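Helix-turn-helix domain-containing protein (Shewanella amazonensis SB2B, PDB 3KE2) is of unknown function but probably binds DNA through a winged helix-turn-helix domain. Local coordinates at residues L23-H27 with W90-V95; G61-V67 with Y78-G84. Where two conformers were deposited one is given. Residues are numbered along the deposited sequence.

Contact 1 crosses two helices, 14-31 and 88-102, in a partly buried interface; contact 2 pairs the two strands of the hairpin, 63-67 and 77-82, at the surface. The first rests on side chains, with Met91 and the His27 side chain at its middle and Asp92 at the margin. The second rests on backbone hydrogen bonds, with charged side chains on the outer face and largely apolar ones on the inner. The two lie about 15 Å apart, centre to centre, yet they meet through helix 14-31: Ala26 CB sits 3.4 Å from Trp83 CH2 and 4.1 Å from Ile62 CD1. Helix 88-102 follows strand 77-82 in the chain, and both the hairpin and this helix pack against helix 14-31.

Contact 1 of 2, residues L23-H27 with W90-V95; sequences LYLAH and WMDTHV
Two helical segments, 23-27 and 90-95, cross almost at right angles: their axes approach to 10.2 Å, the N-to-C directions make 101° and the signed crossing angle is -101°. The closest CA atoms are those of His27 and Met91, 6.8 Å apart. Leu23 directs its CB toward the other helix and sets CD2 4.2 Å from CZ3 of Trp90, while its carbonyl O lies 4.1 Å from CG of Met91, a selenomethionine. Tyr24 leaves the helix sideways, but its t rotamer carries the ring in, so that the ring edge meets two apolar groups: CD1 is 3.8 Å from Met91 CE and CE1 is 4.0 Å from Val95 CG1. His27, also t, points its CA-to-CB bond toward the second helix. Its CB touches Met91 CG at 3.6 Å, CE1 comes within 3.3 Å of Asp92 OD1 near the ring plane, and NE2 lies 3.6 Å from Val95 CG2. Met91, with chi1 t and chi2 p, is thus wedged among Leu23, Tyr24 and His27. This is side-chain packing between the first and last long helices of a winged helix-turn-helix domain. Farther along helix 88-102, Lys99 and Leu102 also touch Tyr24; on another side of helix 14-31, Leu25 packs on Leu50 and Ala53 of helix 47-55, and Ala26 on Trp83, just beyond strand 77-82.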
loop_
_atom_site.group_PDB
_atom_site.type_symbol
_atom_site.label_atom_id
_atom_site.label_comp_id
_atom_site.label_asym_id
_atom_site.label_seq_id
_atom_site.Cartn_x
_atom_site.Cartn_y
_atom_site.Cartn_z
ATOM N N LEU A 23 2.527 -4.787 -5.138
ATOM C CA LEU A 23 3.929 -4.348 -4.982
ATOM C C LEU A 23 4.907 -5.222 -5.726
ATOM O O LEU A 23 5.934 -4.736 -6.227
ATOM C CB LEU A 23 4.353 -4.270 -3.513
ATOM C CG LEU A 23 4.158 -2.965 -2.754
ATOM C CD1 LEU A 23 2.878 -2.290 -3.072
ATOM C CD2 LEU A 23 4.264 -3.288 -1.259
ATOM N N TYR A 24 4.587 -6.513 -5.790
ATOM C CA TYR A 24 5.446 -7.488 -6.459
ATOM C C TYR A 24 5.425 -7.246 -7.958
ATOM O O TYR A 24 6.490 -7.247 -8.620
ATOM C CB TYR A 24 5.022 -8.923 -6.139
ATOM C CG TYR A 24 5.968 -9.946 -6.705
ATOM C CD1 TYR A 24 7.230 -10.132 -6.160
ATOM C CD2 TYR A 24 5.606 -10.734 -7.769
ATOM C CE1 TYR A 24 8.123 -11.082 -6.689
ATOM C CE2 TYR A 24 6.482 -11.674 -8.299
ATOM C CZ TYR A 24 7.738 -11.843 -7.757
ATOM O OH TYR A 24 8.590 -12.796 -8.296
ATOM N N LEU A 25 4.227 -7.050 -8.506
ATOM C CA LEU A 25 4.124 -6.778 -9.940
ATOM C C LEU A 25 4.900 -5.498 -10.268
ATOM O O LEU A 25 5.729 -5.462 -11.186
ATOM C CB LEU A 25 2.680 -6.655 -10.377
ATOM C CG LEU A 25 1.913 -7.940 -10.443
ATOM C CD1 LEU A 25 0.521 -7.655 -10.955
ATOM C CD2 LEU A 25 2.652 -8.853 -11.369
ATOM N N ALA A 26 4.664 -4.471 -9.467
ATOM C CA ALA A 26 5.316 -3.210 -9.679
ATOM C C ALA A 26 6.825 -3.392 -9.662
ATOM O O ALA A 26 7.529 -2.753 -10.431
ATOM C CB ALA A 26 4.879 -2.212 -8.614
ATOM N N HIS A 27 7.329 -4.242 -8.779
ATOM C CA HIS A 27 8.781 -4.502 -8.707
ATOM C C HIS A 27 9.241 -5.176 -10.001
ATOM O O HIS A 27 10.219 -4.761 -10.591
ATOM C CB HIS A 27 9.104 -5.332 -7.451
ATOM C CG HIS A 27 10.518 -5.821 -7.353
ATOM N ND1 HIS A 27 11.522 -5.094 -6.741
ATOM C CD2 HIS A 27 11.077 -7.002 -7.720
ATOM C CE1 HIS A 27 12.646 -5.793 -6.766
ATOM N NE2 HIS A 27 12.403 -6.957 -7.351
ATOM N N TRP A 90 11.730 -1.006 -0.497
ATOM C CA TRP A 90 11.222 -1.976 0.465
ATOM C C TRP A 90 11.053 -3.335 -0.182
ATOM O O TRP A 90 11.484 -4.336 0.356
ATOM C CB TRP A 90 9.886 -1.507 1.042
ATOM C CG TRP A 90 9.369 -2.374 2.131
ATOM C CD1 TRP A 90 9.610 -2.240 3.453
ATOM C CD2 TRP A 90 8.510 -3.509 1.989
ATOM N NE1 TRP A 90 8.946 -3.225 4.160
ATOM C CE2 TRP A 90 8.272 -4.018 3.274
ATOM C CE3 TRP A 90 7.916 -4.135 0.901
ATOM C CZ2 TRP A 90 7.472 -5.138 3.501
ATOM C CZ3 TRP A 90 7.119 -5.245 1.124
ATOM C CH2 TRP A 90 6.904 -5.735 2.421
HETATM N N MSE A 91 10.417 -3.376 -1.341
HETATM C CA MSE A 91 10.230 -4.656 -2.028
HETATM C C MSE A 91 11.604 -5.311 -2.320
HETATM O O MSE A 91 11.740 -6.538 -2.222
HETATM C CB MSE A 91 9.389 -4.503 -3.306
HETATM C CG MSE A 91 9.119 -5.836 -3.927
HETATM SE SE MSE A 91 8.023 -6.959 -2.799
HETATM C CE MSE A 91 8.849 -8.586 -3.079
ATOM N N ASP A 92 12.623 -4.491 -2.638
ATOM C CA ASP A 92 13.991 -4.999 -2.916
ATOM C C ASP A 92 14.476 -5.923 -1.806
ATOM O O ASP A 92 15.084 -6.968 -2.041
ATOM C CB ASP A 92 15.009 -3.865 -3.065
ATOM C CG ASP A 92 14.744 -2.972 -4.269
ATOM O OD1 ASP A 92 13.866 -3.270 -5.108
ATOM O OD2 ASP A 92 15.452 -1.953 -4.394
ATOM N N THR A 93 14.187 -5.525 -0.592
ATOM C CA THR A 93 14.597 -6.256 0.579
ATOM C C THR A 93 13.765 -7.487 0.866
ATOM O O THR A 93 14.295 -8.465 1.383
ATOM C CB THR A 93 14.483 -5.309 1.808
ATOM O OG1 THR A 93 15.233 -4.105 1.542
ATOM C CG2 THR A 93 14.943 -5.996 3.141
ATOM N N HIS A 94 12.479 -7.459 0.504
ATOM C CA HIS A 94 11.553 -8.553 0.854
ATOM C C HIS A 94 11.085 -9.468 -0.299
ATOM O O HIS A 94 10.176 -10.298 -0.111
ATOM C CB HIS A 94 10.327 -7.917 1.582
ATOM C CG HIS A 94 10.669 -7.229 2.892
ATOM N ND1 HIS A 94 11.288 -5.993 2.956
ATOM C CD2 HIS A 94 10.453 -7.599 4.180
ATOM C CE1 HIS A 94 11.470 -5.651 4.222
ATOM N NE2 HIS A 94 10.968 -6.606 4.985
ATOM N N VAL A 95 11.739 -9.383 -1.459
ATOM C CA VAL A 95 11.309 -10.166 -2.635
ATOM C C VAL A 95 11.110 -11.665 -2.391
ATOM O O VAL A 95 10.055 -12.205 -2.696
ATOM C CB VAL A 95 12.287 -10.032 -3.839
ATOM C CG1 VAL A 95 11.719 -10.765 -5.067
ATOM C CG2 VAL A 95 12.556 -8.587 -4.170
#

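Contact 2 of 2, residues G61-V67 with Y78-G84; sequences GIEVEFV and YRIRTWG
Five backbone hydrogen bonds tie segment 61-67 to segment 78-84. Glu65 and Arg79 form a hydrogen-bonded antiparallel pair, with Glu65 N to Arg79 O and Arg79 N to Glu65 O both 2.8 Å; Glu63 N gives 3.0 Å to Thr82 O, and Arg81 N gives 2.6 Å to Glu63 O. Thr82 N, at 3.3 Å, shares that same Glu63 O. Arg81 and Thr82 therefore both face Glu63 in a classic beta bulge, Arg81 having helical backbone angles (-72/-45), and the register slips by one before Val64 pairs with Ile80. A salt-bridge network follows: Glu65 OE1 to Arg79 NE at 3.4 Å, Glu65 OE2 to Arg81 NH1 at 3.6 Å, and a long one from Glu63 OE1 to Arg81 NE, 3.7 Å, bridged by a water 2.6 Å from each of these two atoms. Arg81 reaches it extended, chi1 to chi3 all t. The axes of segments 63-67 and 78-80 come within 4.6 Å, their N-to-C directions at 147°; strands 63-67 and 77-82 make the hairpin that forms the wing of this winged helix-turn-helix fold. From the bulge residue Thr82, OG1 accepts from Gly84 N at 3.3 Å, an ST turn. The face bearing Val64, Phe66, Tyr78 and Ile80 is largely apolar. There the edge of Phe66 meets the face of Tyr78, T-shaped, centroids 5.0 Å apart and planes at 67°, and Val64 CG2 lies 3.8 Å from Tyr78 CD1. Nearer the loop ends, Ile62 fits CG2 against Ile80 CG2 and CD1 against Trp83 CE3, each at 4.0 Å. Inward, Val64 and Tyr78 rest on Ile54 of helix 47-55, and Trp83 on Ala26 and Asp30 of helix 14-31.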
loop_
_atom_site.group_PDB
_atom_site.type_symbol
_atom_site.label_atom_id
_atom_site.label_comp_id
_atom_site.label_asym_id
_atom_site.label_seq_id
_atom_site.Cartn_x
_atom_site.Cartn_y
_atom_site.Cartn_z
ATOM N N GLY A 61 -1.763 4.543 -5.133
ATOM C CA GLY A 61 -0.878 5.627 -5.614
ATOM C C GLY A 61 0.249 5.321 -6.592
ATOM O O GLY A 61 1.131 6.152 -6.791
ATOM N N ILE A 62 0.252 4.122 -7.161
ATOM C CA ILE A 62 1.262 3.745 -8.150
ATOM C C ILE A 62 0.650 4.043 -9.520
ATOM O O ILE A 62 -0.389 3.461 -9.891
ATOM C CB ILE A 62 1.682 2.271 -8.056
ATOM C CG1 ILE A 62 2.268 1.968 -6.675
ATOM C CG2 ILE A 62 2.700 1.946 -9.104
ATOM C CD1 ILE A 62 2.706 0.497 -6.447
ATOM N N GLU A 63 1.250 4.985 -10.247
ATOM C CA GLU A 63 0.777 5.332 -11.580
ATOM C C GLU A 63 1.591 4.519 -12.568
ATOM O O GLU A 63 2.820 4.631 -12.603
ATOM C CB GLU A 63 0.938 6.813 -11.837
ATOM C CG GLU A 63 0.192 7.672 -10.780
ATOM C CD GLU A 63 0.466 9.176 -10.895
ATOM O OE1 GLU A 63 1.240 9.592 -11.815
ATOM O OE2 GLU A 63 -0.096 9.932 -10.048
ATOM N N VAL A 64 0.898 3.692 -13.344
ATOM C CA VAL A 64 1.505 2.846 -14.336
ATOM C C VAL A 64 1.001 3.228 -15.720
ATOM O O VAL A 64 -0.176 3.547 -15.896
ATOM C CB VAL A 64 1.200 1.342 -14.078
ATOM C CG1 VAL A 64 -0.273 1.089 -13.934
ATOM C CG2 VAL A 64 1.703 0.523 -15.192
ATOM N N GLU A 65 1.920 3.205 -16.695
ATOM C CA GLU A 65 1.655 3.506 -18.093
ATOM C C GLU A 65 1.995 2.314 -18.933
ATOM O O GLU A 65 2.802 1.481 -18.524
ATOM C CB GLU A 65 2.605 4.558 -18.604
ATOM C CG GLU A 65 2.510 5.892 -18.038
ATOM C CD GLU A 65 3.685 6.738 -18.464
ATOM O OE1 GLU A 65 4.781 6.179 -18.697
ATOM O OE2 GLU A 65 3.520 7.955 -18.548
ATOM N N PHE A 66 1.442 2.277 -20.142
ATOM C CA PHE A 66 1.762 1.241 -21.098
ATOM C C PHE A 66 2.385 1.984 -22.268
ATOM O O PHE A 66 1.777 2.875 -22.850
ATOM C CB PHE A 66 0.540 0.467 -21.497
ATOM C CG PHE A 66 0.842 -0.730 -22.307
ATOM C CD1 PHE A 66 1.370 -1.851 -21.716
ATOM C CD2 PHE A 66 0.559 -0.764 -23.664
ATOM C CE1 PHE A 66 1.649 -2.972 -22.482
ATOM C CE2 PHE A 66 0.815 -1.880 -24.410
ATOM C CZ PHE A 66 1.350 -2.982 -23.830
ATOM N N VAL A 67 3.612 1.610 -22.601
ATOM C CA VAL A 67 4.386 2.308 -23.619
ATOM C C VAL A 67 4.783 1.489 -24.824
ATOM O O VAL A 67 5.174 0.367 -24.687
ATOM C CB VAL A 67 5.704 2.779 -22.966
ATOM C CG1 VAL A 67 6.542 3.594 -23.949
ATOM C CG2 VAL A 67 5.413 3.567 -21.696
ATOM N N TYR A 78 4.823 -2.227 -19.773
ATOM C CA TYR A 78 4.395 -1.379 -18.692
ATOM C C TYR A 78 5.573 -0.641 -18.070
ATOM O O TYR A 78 6.684 -1.141 -18.022
ATOM C CB TYR A 78 3.705 -2.211 -17.613
ATOM C CG TYR A 78 2.362 -2.812 -17.997
ATOM C CD1 TYR A 78 1.190 -2.071 -17.879
ATOM C CD2 TYR A 78 2.250 -4.142 -18.427
ATOM C CE1 TYR A 78 -0.048 -2.629 -18.195
ATOM C CE2 TYR A 78 0.990 -4.710 -18.763
ATOM C CZ TYR A 78 -0.145 -3.940 -18.635
ATOM O OH TYR A 78 -1.393 -4.458 -18.954
ATOM N N ARG A 79 5.308 0.566 -17.608
ATOM C CA ARG A 79 6.288 1.378 -16.924
ATOM C C ARG A 79 5.636 2.085 -15.747
ATOM O O ARG A 79 4.493 2.539 -15.853
ATOM C CB ARG A 79 6.897 2.424 -17.838
ATOM C CG ARG A 79 7.845 3.366 -17.113
ATOM C CD ARG A 79 8.733 4.094 -18.083
ATOM N NE ARG A 79 7.924 4.856 -19.015
ATOM C CZ ARG A 79 8.309 5.237 -20.240
ATOM N NH1 ARG A 79 9.493 4.901 -20.762
ATOM N NH2 ARG A 79 7.461 5.926 -20.973
ATOM N N ILE A 80 6.370 2.203 -14.645
ATOM C CA ILE A 80 5.883 2.879 -13.471
ATOM C C ILE A 80 6.172 4.355 -13.652
ATOM O O ILE A 80 7.347 4.749 -13.724
ATOM C CB ILE A 80 6.582 2.351 -12.205
ATOM C CG1 ILE A 80 6.379 0.830 -12.085
ATOM C CG2 ILE A 80 6.084 3.063 -10.980
ATOM C CD1 ILE A 80 4.978 0.401 -12.099
ATOM N N ARG A 81 5.111 5.168 -13.768
ATOM C CA ARG A 81 5.256 6.627 -13.925
ATOM C C ARG A 81 5.711 7.190 -12.602
ATOM O O ARG A 81 6.609 8.023 -12.552
ATOM C CB ARG A 81 3.955 7.305 -14.367
ATOM C CG ARG A 81 4.044 8.854 -14.423
ATOM C CD ARG A 81 2.730 9.530 -14.870
ATOM N NE ARG A 81 2.832 10.995 -14.836
ATOM C CZ ARG A 81 3.167 11.753 -15.873
ATOM N NH1 ARG A 81 3.422 11.200 -17.047
ATOM N NH2 ARG A 81 3.242 13.065 -15.735
ATOM N N THR A 82 5.081 6.738 -11.515
ATOM C CA THR A 82 5.484 7.175 -10.161
ATOM C C THR A 82 5.059 6.138 -9.145
ATOM O O THR A 82 4.011 5.515 -9.303
ATOM C CB THR A 82 4.905 8.507 -9.736
ATOM O OG1 THR A 82 5.548 8.904 -8.516
ATOM C CG2 THR A 82 3.393 8.416 -9.527
ATOM N N TRP A 83 5.901 5.927 -8.134
ATOM C CA TRP A 83 5.578 4.996 -7.057
ATOM C C TRP A 83 4.717 5.663 -6.011
ATOM O O TRP A 83 4.081 4.986 -5.205
ATOM C CB TRP A 83 6.831 4.472 -6.377
ATOM C CG TRP A 83 7.530 3.453 -7.155
ATOM C CD1 TRP A 83 8.450 3.656 -8.125
ATOM C CD2 TRP A 83 7.389 2.035 -7.015
ATOM N NE1 TRP A 83 8.888 2.454 -8.608
ATOM C CE2 TRP A 83 8.247 1.441 -7.953
ATOM C CE3 TRP A 83 6.617 1.209 -6.185
ATOM C CZ2 TRP A 83 8.371 0.062 -8.086
ATOM C CZ3 TRP A 83 6.739 -0.177 -6.318
ATOM C CH2 TRP A 83 7.608 -0.732 -7.269
ATOM N N GLY A 84 4.721 6.992 -6.015
ATOM C CA GLY A 84 3.963 7.765 -5.058
ATOM C C GLY A 84 4.302 7.433 -3.616
ATOM O O GLY A 84 5.461 7.474 -3.223
HETATM O O HOH W 1 2.175 11.943 -12.545
#